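PDB 4ZOC: Lin1840 protein, which probably hydrolyses terminal, non-reducing beta-D-glucosyl residues with release of beta-D-glucose, as a family 3 glycoside hydrolase linked to beta-1,2-glucan metabolism. Local coordinates for residues A[47-53]-A[303-309]; A[603-607]-A[634-640]; A[475-481]-A[508-514]; A[69-74]-A[345-350]. The protein carries 2 engineered substitutions. All coordinates share one frame. Numbering follows the deposited sequence.

Contact 1 of 4, residues A[47-53]-A[303-309]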
loop_
_atom_site.group_PDB
_atom_site.type_symbol
_atom_site.label_atom_id
_atom_site.label_comp_id
_atom_site.label_asym_id
_atom_site.label_seq_id
_atom_site.Cartn_x
_atom_site.Cartn_y
_atom_site.Cartn_z
ATOM N N MET A 47 -23.104 6.080 30.000
ATOM C CA MET A 47 -22.118 7.211 29.816
ATOM C C MET A 47 -21.840 7.972 31.109
ATOM O O MET A 47 -21.003 8.856 31.137
ATOM C CB MET A 47 -22.645 8.163 28.756
ATOM C CG MET A 47 -22.795 7.451 27.388
ATOM S SD MET A 47 -23.257 8.557 26.079
ATOM C CE MET A 47 -21.805 9.543 25.796
ATOM N N LYS A 48 -22.630 7.666 32.140
ATOM C CA LYS A 48 -22.571 8.303 33.459
ATOM C C LYS A 48 -22.810 9.808 33.361
ATOM O O LYS A 48 -22.136 10.630 34.042
ATOM C CB LYS A 48 -21.252 7.923 34.169
ATOM C CG LYS A 48 -21.191 6.378 34.375
ATOM C CD LYS A 48 -19.830 5.797 34.705
ATOM C CE LYS A 48 -19.172 6.433 35.925
ATOM N NZ LYS A 48 -18.076 7.413 35.607
ATOM N N LEU A 49 -23.790 10.168 32.524
ATOM C CA LEU A 49 -24.126 11.584 32.313
ATOM C C LEU A 49 -25.243 11.932 33.268
ATOM O O LEU A 49 -26.179 11.127 33.421
ATOM C CB LEU A 49 -24.588 11.884 30.881
ATOM C CG LEU A 49 -23.521 11.691 29.788
ATOM C CD1 LEU A 49 -24.193 11.559 28.425
ATOM C CD2 LEU A 49 -22.595 12.863 29.912
ATOM N N THR A 50 -25.148 13.130 33.852
ATOM C CA THR A 50 -26.160 13.691 34.726
ATOM C C THR A 50 -26.806 14.914 34.103
ATOM O O THR A 50 -26.369 15.429 33.065
ATOM C CB THR A 50 -25.439 14.184 35.973
ATOM O OG1 THR A 50 -24.538 15.231 35.595
ATOM C CG2 THR A 50 -24.661 13.044 36.647
ATOM N N ASP A 51 -27.793 15.480 34.785
ATOM C CA ASP A 51 -28.395 16.688 34.290
ATOM C C ASP A 51 -27.431 17.833 34.196
ATOM O O ASP A 51 -27.534 18.728 33.335
ATOM C CB ASP A 51 -29.558 17.104 35.199
ATOM C CG ASP A 51 -30.772 16.281 34.973
ATOM O OD1 ASP A 51 -30.886 15.671 33.907
ATOM O OD2 ASP A 51 -31.663 16.262 35.854
ATOM N N ALA A 52 -26.534 17.886 35.149
ATOM C CA ALA A 52 -25.557 18.925 35.119
ATOM C C ALA A 52 -24.702 18.854 33.823
ATOM O O ALA A 52 -24.241 19.877 33.311
ATOM C CB ALA A 52 -24.689 18.873 36.376
ATOM N N HIS A 53 -24.495 17.678 33.284
ATOM C CA HIS A 53 -23.749 17.546 32.001
ATOM C C HIS A 53 -24.650 17.936 30.832
ATOM O O HIS A 53 -24.268 18.737 30.006
ATOM C CB HIS A 53 -23.250 16.113 31.790
ATOM C CG HIS A 53 -22.256 15.677 32.823
ATOM N ND1 HIS A 53 -22.305 14.438 33.412
ATOM C CD2 HIS A 53 -21.197 16.304 33.354
ATOM C CE1 HIS A 53 -21.330 14.328 34.295
ATOM N NE2 HIS A 53 -20.633 15.449 34.266
ATOM N N MET A 303 -19.521 12.400 21.447
ATOM C CA MET A 303 -20.168 11.153 22.014
ATOM C C MET A 303 -19.329 10.204 22.842
ATOM O O MET A 303 -19.659 9.067 23.076
ATOM C CB MET A 303 -20.916 10.439 20.922
ATOM C CG MET A 303 -22.315 11.031 20.735
ATOM S SD MET A 303 -23.380 10.839 22.223
ATOM C CE MET A 303 -23.748 9.086 22.149
ATOM N N THR A 304 -18.261 10.749 23.402
ATOM C CA THR A 304 -17.469 10.092 24.469
ATOM C C THR A 304 -17.252 11.101 25.601
ATOM O O THR A 304 -17.552 12.296 25.440
ATOM C CB THR A 304 -16.149 9.419 23.937
ATOM O OG1 THR A 304 -15.386 10.364 23.139
ATOM C CG2 THR A 304 -16.515 8.229 23.133
ATOM N N THR A 305 -16.748 10.572 26.720
ATOM C CA THR A 305 -16.793 11.184 27.993
ATOM C C THR A 305 -15.434 11.467 28.600
ATOM O O THR A 305 -15.394 11.766 29.765
ATOM C CB THR A 305 -17.603 10.341 28.968
ATOM O OG1 THR A 305 -16.981 9.075 29.137
ATOM C CG2 THR A 305 -19.022 10.087 28.464
ATOM N N CYS A 306 -14.325 11.478 27.836
ATOM C CA CYS A 306 -13.077 11.781 28.394
ATOM C C CYS A 306 -13.021 13.205 28.947
ATOM O O CYS A 306 -12.615 13.400 30.095
ATOM C CB CYS A 306 -11.906 11.598 27.372
ATOM S SG CYS A 306 -11.889 9.945 26.678
ATOM N N TYR A 307 -13.389 14.201 28.134
ATOM C CA TYR A 307 -13.397 15.575 28.611
ATOM C C TYR A 307 -14.265 15.753 29.820
ATOM O O TYR A 307 -13.805 16.269 30.885
ATOM C CB TYR A 307 -13.803 16.584 27.535
ATOM C CG TYR A 307 -12.723 16.895 26.454
ATOM C CD1 TYR A 307 -11.394 16.424 26.547
ATOM C CD2 TYR A 307 -13.062 17.648 25.334
ATOM C CE1 TYR A 307 -10.461 16.756 25.603
ATOM C CE2 TYR A 307 -12.121 17.997 24.393
ATOM C CZ TYR A 307 -10.813 17.502 24.502
ATOM O OH TYR A 307 -9.861 17.866 23.616
ATOM N N ILE A 308 -15.518 15.336 29.664
ATOM C CA ILE A 308 -16.513 15.575 30.716
ATOM C C ILE A 308 -16.082 15.010 32.090
ATOM O O ILE A 308 -16.212 15.680 33.118
ATOM C CB ILE A 308 -17.903 15.181 30.186
ATOM C CG1 ILE A 308 -18.993 15.914 30.968
ATOM C CG2 ILE A 308 -18.152 13.698 30.205
ATOM C CD1 ILE A 308 -19.311 17.283 30.422
ATOM N N HIS A 309 -15.522 13.803 32.100
ATOM C CA HIS A 309 -15.145 13.148 33.349
ATOM C C HIS A 309 -13.725 13.480 33.845
ATOM O O HIS A 309 -13.476 13.402 35.059
ATOM C CB HIS A 309 -15.377 11.637 33.254
ATOM C CG HIS A 309 -16.819 11.256 33.134
ATOM N ND1 HIS A 309 -17.828 11.937 33.778
ATOM C CD2 HIS A 309 -17.428 10.278 32.417
ATOM C CE1 HIS A 309 -19.000 11.412 33.442
ATOM N NE2 HIS A 309 -18.782 10.397 32.627
HETATM O O HOH W 1 -18.385 6.931 30.730
HETATM O O HOH W 2 -17.898 17.465 34.316
HETATM O O HOH W 3 -18.115 13.754 35.681
#
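In a TIM barrel the first and last strands must meet for the ring to close, and here the excursion that follows strand 23-25 is pinned to the segment that leaves strand 301-302, the eighth of the barrel. The direct polar link is one hydrogen bond, His309 NE2 to Met47 O at 3.1 Å and nearly linear. Just after Met47, Lys48, with positive phi, is the first residue to leave helical geometry and completes a Schellman motif. Water extends the polar side. One molecule joins Thr305 OG1 to Met47 O, the latter weakly; a second takes Ile308 O at 2.7 Å and, weakly, His53 NE2; a third, 2.6 Å from His309 ND1, also accepts weakly from His53 NE2.

Apolar contacts fill the rest. Met47 SD lies 4.0 Å from Met303 CE, and Met47 CE also meets Thr305 CG2 at 3.9 Å. Met303 in turn packs on Leu25 of the first strand and on Trp271 of the glucose pocket. The rings of His53 and His309 meet obliquely. Thr50 and His53 form a capping box at the start of helix 51-54, Thr50 N donating to His53 ND1 and His53 N, weakly, to Thr50 OG1; across the contact His53 CD2 lies 3.3 Å from Ile308 CG1.

Contact 2 of 4, residues A[603-607]-A[634-640]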
loop_
_atom_site.group_PDB
_atom_site.type_symbol
_atom_site.label_atom_id
_atom_site.label_comp_id
_atom_site.label_asym_id
_atom_site.label_seq_id
_atom_site.Cartn_x
_atom_site.Cartn_y
_atom_site.Cartn_z
ATOM N N SER A 603 -19.373 9.749 -24.958
ATOM C CA SER A 603 -20.469 10.714 -25.216
ATOM C C SER A 603 -21.198 10.163 -26.467
ATOM O O SER A 603 -20.596 9.417 -27.245
ATOM C CB SER A 603 -19.873 12.108 -25.551
ATOM O OG SER A 603 -20.844 13.095 -26.003
ATOM N N TYR A 604 -22.443 10.633 -26.673
ATOM C CA TYR A 604 -23.163 10.482 -27.918
ATOM C C TYR A 604 -22.644 11.437 -29.032
ATOM O O TYR A 604 -22.970 11.234 -30.195
ATOM C CB TYR A 604 -24.676 10.611 -27.727
ATOM C CG TYR A 604 -25.240 9.670 -26.705
ATOM C CD1 TYR A 604 -24.635 8.401 -26.486
ATOM C CD2 TYR A 604 -26.373 9.982 -26.007
ATOM C CE1 TYR A 604 -25.181 7.493 -25.597
ATOM C CE2 TYR A 604 -26.913 9.112 -25.083
ATOM C CZ TYR A 604 -26.310 7.875 -24.847
ATOM O OH TYR A 604 -26.876 7.029 -23.873
ATOM N N SER A 605 -21.873 12.437 -28.667
ATOM C CA SER A 605 -21.375 13.419 -29.566
ATOM C C SER A 605 -19.881 13.105 -29.886
ATOM O O SER A 605 -19.252 12.171 -29.339
ATOM C CB SER A 605 -21.449 14.789 -28.902
ATOM O OG SER A 605 -22.698 15.145 -28.425
ATOM N N GLU A 606 -19.318 13.909 -30.750
ATOM C CA GLU A 606 -17.884 13.837 -31.102
ATOM C C GLU A 606 -17.339 15.264 -31.095
ATOM O O GLU A 606 -17.999 16.200 -31.533
ATOM C CB GLU A 606 -17.783 13.341 -32.518
ATOM C CG GLU A 606 -17.465 11.939 -32.874
ATOM C CD GLU A 606 -16.834 11.944 -34.292
ATOM O OE1 GLU A 606 -17.540 12.284 -35.242
ATOM O OE2 GLU A 606 -15.609 11.693 -34.502
ATOM N N PHE A 607 -16.130 15.447 -30.604
ATOM C CA PHE A 607 -15.585 16.793 -30.441
ATOM C C PHE A 607 -14.224 16.883 -31.036
ATOM O O PHE A 607 -13.561 15.918 -31.200
ATOM C CB PHE A 607 -15.454 17.143 -28.966
ATOM C CG PHE A 607 -16.762 17.041 -28.205
ATOM C CD1 PHE A 607 -17.660 18.126 -28.148
ATOM C CD2 PHE A 607 -17.079 15.884 -27.539
ATOM C CE1 PHE A 607 -18.859 18.033 -27.499
ATOM C CE2 PHE A 607 -18.316 15.761 -26.900
ATOM C CZ PHE A 607 -19.163 16.853 -26.839
ATOM N N SER A 634 -20.505 16.665 -34.411
ATOM C CA SER A 634 -21.628 15.705 -34.617
ATOM C C SER A 634 -22.941 16.475 -34.730
ATOM O O SER A 634 -22.983 17.733 -34.642
ATOM C CB SER A 634 -21.701 14.693 -33.460
ATOM O OG SER A 634 -22.239 15.308 -32.251
ATOM N N ASP A 635 -24.037 15.723 -34.904
ATOM C CA ASP A 635 -25.304 16.297 -34.994
ATOM C C ASP A 635 -26.048 16.205 -33.673
ATOM O O ASP A 635 -27.257 16.406 -33.633
ATOM C CB ASP A 635 -26.101 15.558 -36.100
ATOM C CG ASP A 635 -25.486 15.768 -37.455
ATOM O OD1 ASP A 635 -25.165 16.936 -37.809
ATOM O OD2 ASP A 635 -25.322 14.785 -38.163
ATOM N N ILE A 636 -25.330 15.896 -32.599
ATOM C CA ILE A 636 -25.977 15.659 -31.292
ATOM C C ILE A 636 -25.336 16.637 -30.266
ATOM O O ILE A 636 -24.148 16.671 -30.164
ATOM C CB ILE A 636 -25.764 14.202 -30.870
ATOM C CG1 ILE A 636 -26.492 13.237 -31.863
ATOM C CG2 ILE A 636 -26.291 13.964 -29.479
ATOM C CD1 ILE A 636 -25.811 11.885 -31.955
ATOM N N ALA A 637 -26.131 17.451 -29.572
ATOM C CA ALA A 637 -25.645 18.382 -28.553
ATOM C C ALA A 637 -25.025 17.569 -27.410
ATOM O O ALA A 637 -25.512 16.467 -27.095
ATOM C CB ALA A 637 -26.789 19.215 -28.013
ATOM N N GLY A 638 -23.948 18.080 -26.830
ATOM C CA GLY A 638 -23.334 17.374 -25.730
ATOM C C GLY A 638 -22.340 18.207 -25.040
ATOM O O GLY A 638 -22.049 19.335 -25.481
ATOM N N LYS A 639 -21.850 17.682 -23.921
ATOM C CA LYS A 639 -20.816 18.296 -23.139
ATOM C C LYS A 639 -19.517 17.469 -23.137
ATOM O O LYS A 639 -19.517 16.243 -23.081
ATOM C CB LYS A 639 -21.314 18.458 -21.683
ATOM C CG LYS A 639 -22.431 19.472 -21.546
ATOM C CD LYS A 639 -23.203 19.286 -20.277
ATOM C CE LYS A 639 -24.415 20.185 -20.259
ATOM N NZ LYS A 639 -24.911 20.079 -18.883
ATOM N N GLU A 640 -18.397 18.163 -23.188
ATOM C CA GLU A 640 -17.095 17.549 -23.143
ATOM C C GLU A 640 -16.342 18.196 -21.982
ATOM O O GLU A 640 -16.551 19.382 -21.644
ATOM C CB GLU A 640 -16.333 17.834 -24.465
ATOM C CG GLU A 640 -14.932 17.219 -24.566
ATOM C CD GLU A 640 -14.926 15.701 -24.371
ATOM O OE1 GLU A 640 -14.868 14.895 -25.331
ATOM O OE2 GLU A 640 -15.002 15.292 -23.184
HETATM O O HOH W 4 -21.500 14.360 -23.898
#
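Phe607, Ser634 and Ser605 are among the residues most covered here, and they illustrate how a connecting segment can be fastened to the loop and strand start that it crosses. Phe607, first residue of strand 607-611, points its ring at the start of strand 638-648. Glu640 CB sits 3.6 Å from the centroid of the Phe607 ring and almost on its normal, a CH-pi contact, while the carboxylate of Glu640 pairs with Lys549. Gly638 lies at the ring edge; a beta carbon there would clash with Ser605 OG.

Ser605 OG donates to Ile636 O at 2.7 Å, the direct hydrogen bond between the segments. Ser634 packs its OG 3.4 Å from Ser605 CA and accepts from Ile636 N in an ST turn, with Asn632 as a further partner; Ser603 forms a matching ST turn with Ser605 N. A water bridges Ser603 OG and Lys639 O. Tyr604, by contrast, packs on Leu377 of strand 376-380 and hydrogen-bonds through OH to Leu539 O of helix 532-541, consistent with a junction between the alpha/beta domain and the fibronectin type III-like strands.

Contact 3 of 4, residues A[475-481]-A[508-514]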
loop_
_atom_site.group_PDB
_atom_site.type_symbol
_atom_site.label_atom_id
_atom_site.label_comp_id
_atom_site.label_asym_id
_atom_site.label_seq_id
_atom_site.Cartn_x
_atom_site.Cartn_y
_atom_site.Cartn_z
ATOM N N GLY A 475 -17.359 -0.524 5.539
ATOM C CA GLY A 475 -17.755 -1.346 4.396
ATOM C C GLY A 475 -16.555 -1.634 3.486
ATOM O O GLY A 475 -16.534 -1.250 2.332
ATOM N N SER A 476 -15.518 -2.247 4.031
ATOM C CA SER A 476 -14.331 -2.571 3.269
ATOM C C SER A 476 -14.525 -3.918 2.594
ATOM O O SER A 476 -14.897 -4.924 3.299
ATOM C CB SER A 476 -13.123 -2.674 4.229
ATOM O OG SER A 476 -12.702 -1.384 4.696
ATOM N N LEU A 477 -14.086 -3.980 1.337
ATOM C CA LEU A 477 -14.085 -5.202 0.583
ATOM C C LEU A 477 -12.701 -5.545 0.162
ATOM O O LEU A 477 -12.086 -4.780 -0.584
ATOM C CB LEU A 477 -14.919 -5.121 -0.671
ATOM C CG LEU A 477 -16.378 -5.083 -0.688
ATOM C CD1 LEU A 477 -16.881 -5.114 -2.151
ATOM C CD2 LEU A 477 -16.837 -6.308 0.093
ATOM N N ALA A 478 -12.205 -6.697 0.569
ATOM C CA ALA A 478 -10.887 -7.100 0.086
ATOM C C ALA A 478 -10.809 -7.381 -1.378
ATOM O O ALA A 478 -9.781 -7.028 -2.012
ATOM C CB ALA A 478 -10.370 -8.280 0.883
ATOM N N THR A 479 -11.895 -7.859 -1.984
ATOM C CA THR A 479 -11.942 -8.064 -3.431
ATOM C C THR A 479 -13.022 -7.173 -4.010
ATOM O O THR A 479 -14.215 -7.217 -3.613
ATOM C CB THR A 479 -12.243 -9.529 -3.755
ATOM O OG1 THR A 479 -11.241 -10.354 -3.114
ATOM C CG2 THR A 479 -12.317 -9.787 -5.207
ATOM N N ILE A 480 -12.607 -6.279 -4.900
ATOM C CA ILE A 480 -13.520 -5.258 -5.405
ATOM C C ILE A 480 -14.316 -5.768 -6.631
ATOM O O ILE A 480 -14.178 -5.252 -7.780
ATOM C CB ILE A 480 -12.778 -3.931 -5.729
ATOM C CG1 ILE A 480 -11.593 -4.161 -6.648
ATOM C CG2 ILE A 480 -12.313 -3.301 -4.428
ATOM C CD1 ILE A 480 -11.376 -2.991 -7.577
ATOM N N ARG A 481 -15.166 -6.735 -6.330
ATOM C CA ARG A 481 -16.029 -7.403 -7.281
ATOM C C ARG A 481 -17.461 -7.386 -6.775
ATOM O O ARG A 481 -17.695 -7.321 -5.587
ATOM C CB ARG A 481 -15.541 -8.838 -7.518
ATOM C CG ARG A 481 -14.313 -8.949 -8.368
ATOM C CD ARG A 481 -13.937 -10.392 -8.514
ATOM N NE ARG A 481 -14.850 -11.173 -9.340
ATOM C CZ ARG A 481 -14.763 -11.258 -10.662
ATOM N NH1 ARG A 481 -13.915 -10.513 -11.326
ATOM N NH2 ARG A 481 -15.622 -12.018 -11.338
ATOM N N ARG A 508 -18.117 2.307 -5.389
ATOM C CA ARG A 508 -16.626 2.178 -5.536
ATOM C C ARG A 508 -16.316 1.707 -6.925
ATOM O O ARG A 508 -17.141 1.041 -7.526
ATOM C CB ARG A 508 -16.002 1.139 -4.551
ATOM C CG ARG A 508 -16.737 -0.221 -4.594
ATOM C CD ARG A 508 -15.962 -1.409 -4.093
ATOM N NE ARG A 508 -15.581 -1.180 -2.716
ATOM C CZ ARG A 508 -16.405 -1.336 -1.681
ATOM N NH1 ARG A 508 -17.645 -1.719 -1.869
ATOM N NH2 ARG A 508 -15.979 -1.140 -0.457
ATOM N N PRO A 509 -15.110 2.055 -7.468
ATOM C CA PRO A 509 -14.581 1.268 -8.615
ATOM C C PRO A 509 -14.654 -0.207 -8.329
ATOM O O PRO A 509 -14.489 -0.666 -7.157
ATOM C CB PRO A 509 -13.125 1.715 -8.669
ATOM C CG PRO A 509 -13.162 3.164 -8.113
ATOM C CD PRO A 509 -14.072 2.982 -6.960
ATOM N N LEU A 510 -14.952 -0.959 -9.375
ATOM C CA LEU A 510 -15.087 -2.414 -9.272
ATOM C C LEU A 510 -14.279 -3.007 -10.426
ATOM O O LEU A 510 -13.979 -2.295 -11.413
ATOM C CB LEU A 510 -16.538 -2.856 -9.392
ATOM C CG LEU A 510 -17.360 -2.567 -8.132
ATOM C CD1 LEU A 510 -18.805 -2.560 -8.584
ATOM C CD2 LEU A 510 -17.029 -3.473 -6.948
ATOM N N GLU A 511 -14.071 -4.298 -10.371
ATOM C CA GLU A 511 -13.544 -5.052 -11.529
ATOM C C GLU A 511 -14.660 -5.240 -12.594
ATOM O O GLU A 511 -15.624 -6.004 -12.410
ATOM C CB GLU A 511 -13.039 -6.423 -11.107
ATOM C CG GLU A 511 -11.937 -6.451 -10.069
ATOM C CD GLU A 511 -11.395 -7.856 -9.770
ATOM O OE1 GLU A 511 -11.719 -8.846 -10.519
ATOM O OE2 GLU A 511 -10.643 -7.971 -8.778
ATOM N N VAL A 512 -14.579 -4.473 -13.661
ATOM C CA VAL A 512 -15.634 -4.469 -14.620
ATOM C C VAL A 512 -15.248 -5.079 -15.973
ATOM O O VAL A 512 -16.085 -5.063 -16.947
ATOM C CB VAL A 512 -16.293 -3.089 -14.776
ATOM C CG1 VAL A 512 -16.888 -2.608 -13.463
ATOM C CG2 VAL A 512 -15.345 -2.098 -15.450
ATOM N N LYS A 513 -14.008 -5.573 -16.110
ATOM C CA LYS A 513 -13.571 -6.107 -17.372
ATOM C C LYS A 513 -14.592 -7.185 -17.921
ATOM O O LYS A 513 -15.000 -7.133 -19.121
ATOM C CB LYS A 513 -12.157 -6.680 -17.273
ATOM C CG LYS A 513 -11.705 -7.522 -18.472
ATOM C CD LYS A 513 -10.228 -7.963 -18.345
ATOM C CE LYS A 513 -9.848 -8.604 -19.713
ATOM N NZ LYS A 513 -8.419 -8.779 -19.780
ATOM N N GLU A 514 -15.044 -8.070 -17.043
ATOM C CA GLU A 514 -15.978 -9.162 -17.465
ATOM C C GLU A 514 -17.325 -8.603 -17.832
ATOM O O GLU A 514 -18.020 -9.193 -18.658
ATOM C CB GLU A 514 -16.145 -10.189 -16.375
ATOM C CG GLU A 514 -14.848 -10.937 -16.135
ATOM C CD GLU A 514 -14.824 -11.612 -14.786
ATOM O OE1 GLU A 514 -15.821 -12.247 -14.405
ATOM O OE2 GLU A 514 -13.789 -11.519 -14.099
#
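Two arginines, one from each segment, show how arginine charge is paid for. Arg508 NH2 donates to Gly475 O at 2.8 Å, and outside the pair NH1 forms a salt bridge with Glu466 while NE donates to Pro145 O. Leu477 CD1 covers one face of this group, 3.5 Å from Arg508 NH1. Arg481 binds two carboxylates of segment 508-514. Arg481 NH1 donates to Glu511 OE1 at 2.9 Å and to Glu514 OE2 at 3.0 Å, and Arg481 NH2 to Glu514 OE1 at 3.1 Å, forming a salt-bridge network.

Both segments follow the C-terminal ends of adjacent parallel strands, 459-465 and 500-505, in the alpha/beta sheet of the GH3 C-terminal domain, the second running into helix 513-517. Between the arginines, Ile480, centre of an inverse gamma turn, offers its O to Glu511 N at 2.8 Å and receives Leu510 CA at 3.3 Å in a CA-H...O contact. Thr558 OG1 satisfies both Ile480 N and Glu511 OE2. Pro509 O, 3.9 Å from Ile480 CD1, has no partner in the model. Ala478 N and Thr479 N bind the carboxylate of Asp589 of the second subunit.

Contact 4 of 4, residues A[69-74]-A[345-350]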
loop_
_atom_site.group_PDB
_atom_site.type_symbol
_atom_site.label_atom_id
_atom_site.label_comp_id
_atom_site.label_asym_id
_atom_site.label_seq_id
_atom_site.Cartn_x
_atom_site.Cartn_y
_atom_site.Cartn_z
ATOM N N MET A 69 -35.282 19.430 17.202
ATOM C CA MET A 69 -34.426 20.579 17.500
ATOM C C MET A 69 -35.139 21.602 18.421
ATOM O O MET A 69 -34.622 22.023 19.479
ATOM C CB MET A 69 -33.977 21.206 16.187
ATOM C CG MET A 69 -33.127 22.458 16.278
ATOM S SD MET A 69 -33.899 23.999 16.728
ATOM C CE MET A 69 -34.638 24.445 15.152
ATOM N N ILE A 70 -36.321 21.996 18.033
ATOM C CA ILE A 70 -37.052 23.054 18.800
ATOM C C ILE A 70 -37.331 22.621 20.214
ATOM O O ILE A 70 -37.125 23.415 21.159
ATOM C CB ILE A 70 -38.330 23.498 18.074
ATOM C CG1 ILE A 70 -37.995 24.263 16.800
ATOM C CG2 ILE A 70 -39.220 24.357 18.998
ATOM C CD1 ILE A 70 -39.124 24.259 15.787
ATOM N N GLY A 71 -37.731 21.359 20.394
ATOM C CA GLY A 71 -38.052 20.811 21.720
ATOM C C GLY A 71 -36.811 20.812 22.597
ATOM O O GLY A 71 -36.851 21.192 23.751
ATOM N N ILE A 72 -35.687 20.348 22.015
ATOM C CA ILE A 72 -34.450 20.252 22.724
ATOM C C ILE A 72 -33.917 21.611 23.083
ATOM O O ILE A 72 -33.486 21.790 24.232
ATOM C CB ILE A 72 -33.413 19.441 21.908
ATOM C CG1 ILE A 72 -33.779 17.955 21.873
ATOM C CG2 ILE A 72 -32.004 19.599 22.485
ATOM C CD1 ILE A 72 -32.986 17.193 20.799
ATOM N N GLN A 73 -33.877 22.539 22.109
ATOM C CA GLN A 73 -33.329 23.864 22.330
ATOM C C GLN A 73 -34.233 24.611 23.371
ATOM O O GLN A 73 -33.744 25.332 24.277
ATOM C CB GLN A 73 -33.285 24.626 21.031
ATOM C CG GLN A 73 -32.591 25.985 21.063
ATOM C CD GLN A 73 -31.069 25.824 21.146
ATOM O OE1 GLN A 73 -30.527 25.425 22.206
ATOM N NE2 GLN A 73 -30.382 26.127 20.061
ATOM N N GLU A 74 -35.540 24.420 23.281
ATOM C CA GLU A 74 -36.459 25.124 24.210
ATOM C C GLU A 74 -36.269 24.670 25.641
ATOM O O GLU A 74 -36.098 25.485 26.549
ATOM C CB GLU A 74 -37.956 24.954 23.749
ATOM C CG GLU A 74 -38.875 25.962 24.444
ATOM C CD GLU A 74 -40.199 26.161 23.751
ATOM O OE1 GLU A 74 -40.632 25.242 23.020
ATOM O OE2 GLU A 74 -40.807 27.261 23.945
ATOM N N PRO A 345 -31.904 31.533 18.583
ATOM C CA PRO A 345 -31.400 30.185 18.840
ATOM C C PRO A 345 -32.105 29.101 18.008
ATOM O O PRO A 345 -31.658 27.975 18.040
ATOM C CB PRO A 345 -31.668 29.984 20.332
ATOM C CG PRO A 345 -32.659 31.022 20.709
ATOM C CD PRO A 345 -32.676 32.088 19.729
ATOM N N TYR A 346 -33.204 29.447 17.329
ATOM C CA TYR A 346 -33.944 28.547 16.459
ATOM C C TYR A 346 -33.645 28.723 14.988
ATOM O O TYR A 346 -34.287 28.068 14.157
ATOM C CB TYR A 346 -35.472 28.731 16.707
ATOM C CG TYR A 346 -35.800 28.495 18.167
ATOM C CD1 TYR A 346 -35.867 27.222 18.679
ATOM C CD2 TYR A 346 -36.015 29.567 19.056
ATOM C CE1 TYR A 346 -36.065 26.987 20.016
ATOM C CE2 TYR A 346 -36.208 29.340 20.397
ATOM C CZ TYR A 346 -36.245 28.052 20.870
ATOM O OH TYR A 346 -36.481 27.818 22.173
ATOM N N ARG A 347 -32.665 29.599 14.669
ATOM C CA ARG A 347 -32.171 29.857 13.336
ATOM C C ARG A 347 -33.269 29.816 12.272
ATOM O O ARG A 347 -33.242 29.059 11.271
ATOM C CB ARG A 347 -30.994 28.912 13.036
ATOM C CG ARG A 347 -30.065 29.480 12.024
ATOM C CD ARG A 347 -28.636 29.068 12.235
ATOM N NE ARG A 347 -27.875 29.762 11.206
ATOM C CZ ARG A 347 -27.744 29.358 9.944
ATOM N NH1 ARG A 347 -28.318 28.242 9.511
ATOM N NH2 ARG A 347 -27.051 30.108 9.111
ATOM N N GLY A 348 -34.241 30.697 12.481
ATOM C CA GLY A 348 -35.231 30.971 11.469
ATOM C C GLY A 348 -36.536 30.214 11.590
ATOM O O GLY A 348 -37.474 30.559 10.937
ATOM N N LEU A 349 -36.615 29.219 12.458
ATOM C CA LEU A 349 -37.717 28.331 12.435
ATOM C C LEU A 349 -38.873 28.596 13.418
ATOM O O LEU A 349 -39.934 28.029 13.267
ATOM C CB LEU A 349 -37.225 26.924 12.664
ATOM C CG LEU A 349 -36.245 26.352 11.637
ATOM C CD1 LEU A 349 -36.177 24.819 11.878
ATOM C CD2 LEU A 349 -36.653 26.679 10.224
ATOM N N LYS A 350 -38.638 29.346 14.484
ATOM C CA LYS A 350 -39.597 29.313 15.630
ATOM C C LYS A 350 -40.992 29.691 15.211
ATOM O O LYS A 350 -41.981 29.014 15.626
ATOM C CB LYS A 350 -39.148 30.242 16.766
ATOM C CG LYS A 350 -39.921 30.060 18.086
ATOM C CD LYS A 350 -39.770 28.659 18.651
ATOM C CE LYS A 350 -39.899 28.644 20.181
ATOM N NZ LYS A 350 -40.884 27.643 20.623
#
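Gln73 NE2 donates to Pro345 O at 3.0 Å, the firmest polar link between helix 66-79 of the TIM-barrel domain and the loop that runs on from helix 322-338 towards the next domain. The same amide is anchored at its other end, since Gln73 OE1 accepts from Leu86 N, so the side chain spans from the loop to the approach of strand 87-90. A weak salt bridge at the solvent side joins Lys350 NZ to Glu74, with Lys350 NZ 3.3 Å from Glu74 OE2 and 3.4 Å from Glu74 OE1.

Between these two lies Tyr346, the residue most covered by the contact. Its ring runs up to the helix, with Tyr346 CD1 4.1 Å from Ile70 CG1 and Tyr346 CE1 3.8 Å from Gln73 CG. A type I' turn from Tyr346 to Leu349, with Arg347 and Gly348 both at positive phi, reverses the chain and returns Leu349 to the helix. There Met69 bridges the turn's two ends: Met69 CE lies 3.8 Å from Tyr346 O and 3.6 Å from Leu349 CD1.

Overall arrangement
The four contacts show how chemistry follows position in a multidomain enzyme. Contacts 1 and 4, centres about 23 Å apart, both involve the TIM-barrel domain and are partly buried; their segments alternate along the chain, and each combines apolar packing with one sound direct hydrogen bond, supplemented by water in contact 1 and a weak salt bridge in contact 4. Contact 3, in the second domain and bordering the other subunit, is the buried one and the most heavily charged. Contact 2 is a surface contact at the next domain boundary, about 16 Å from contact 3 by nearest atoms, and relies on serine hydroxyls and an aromatic face. Contacts 1 and 2 lie on opposite sides of the chain's centre.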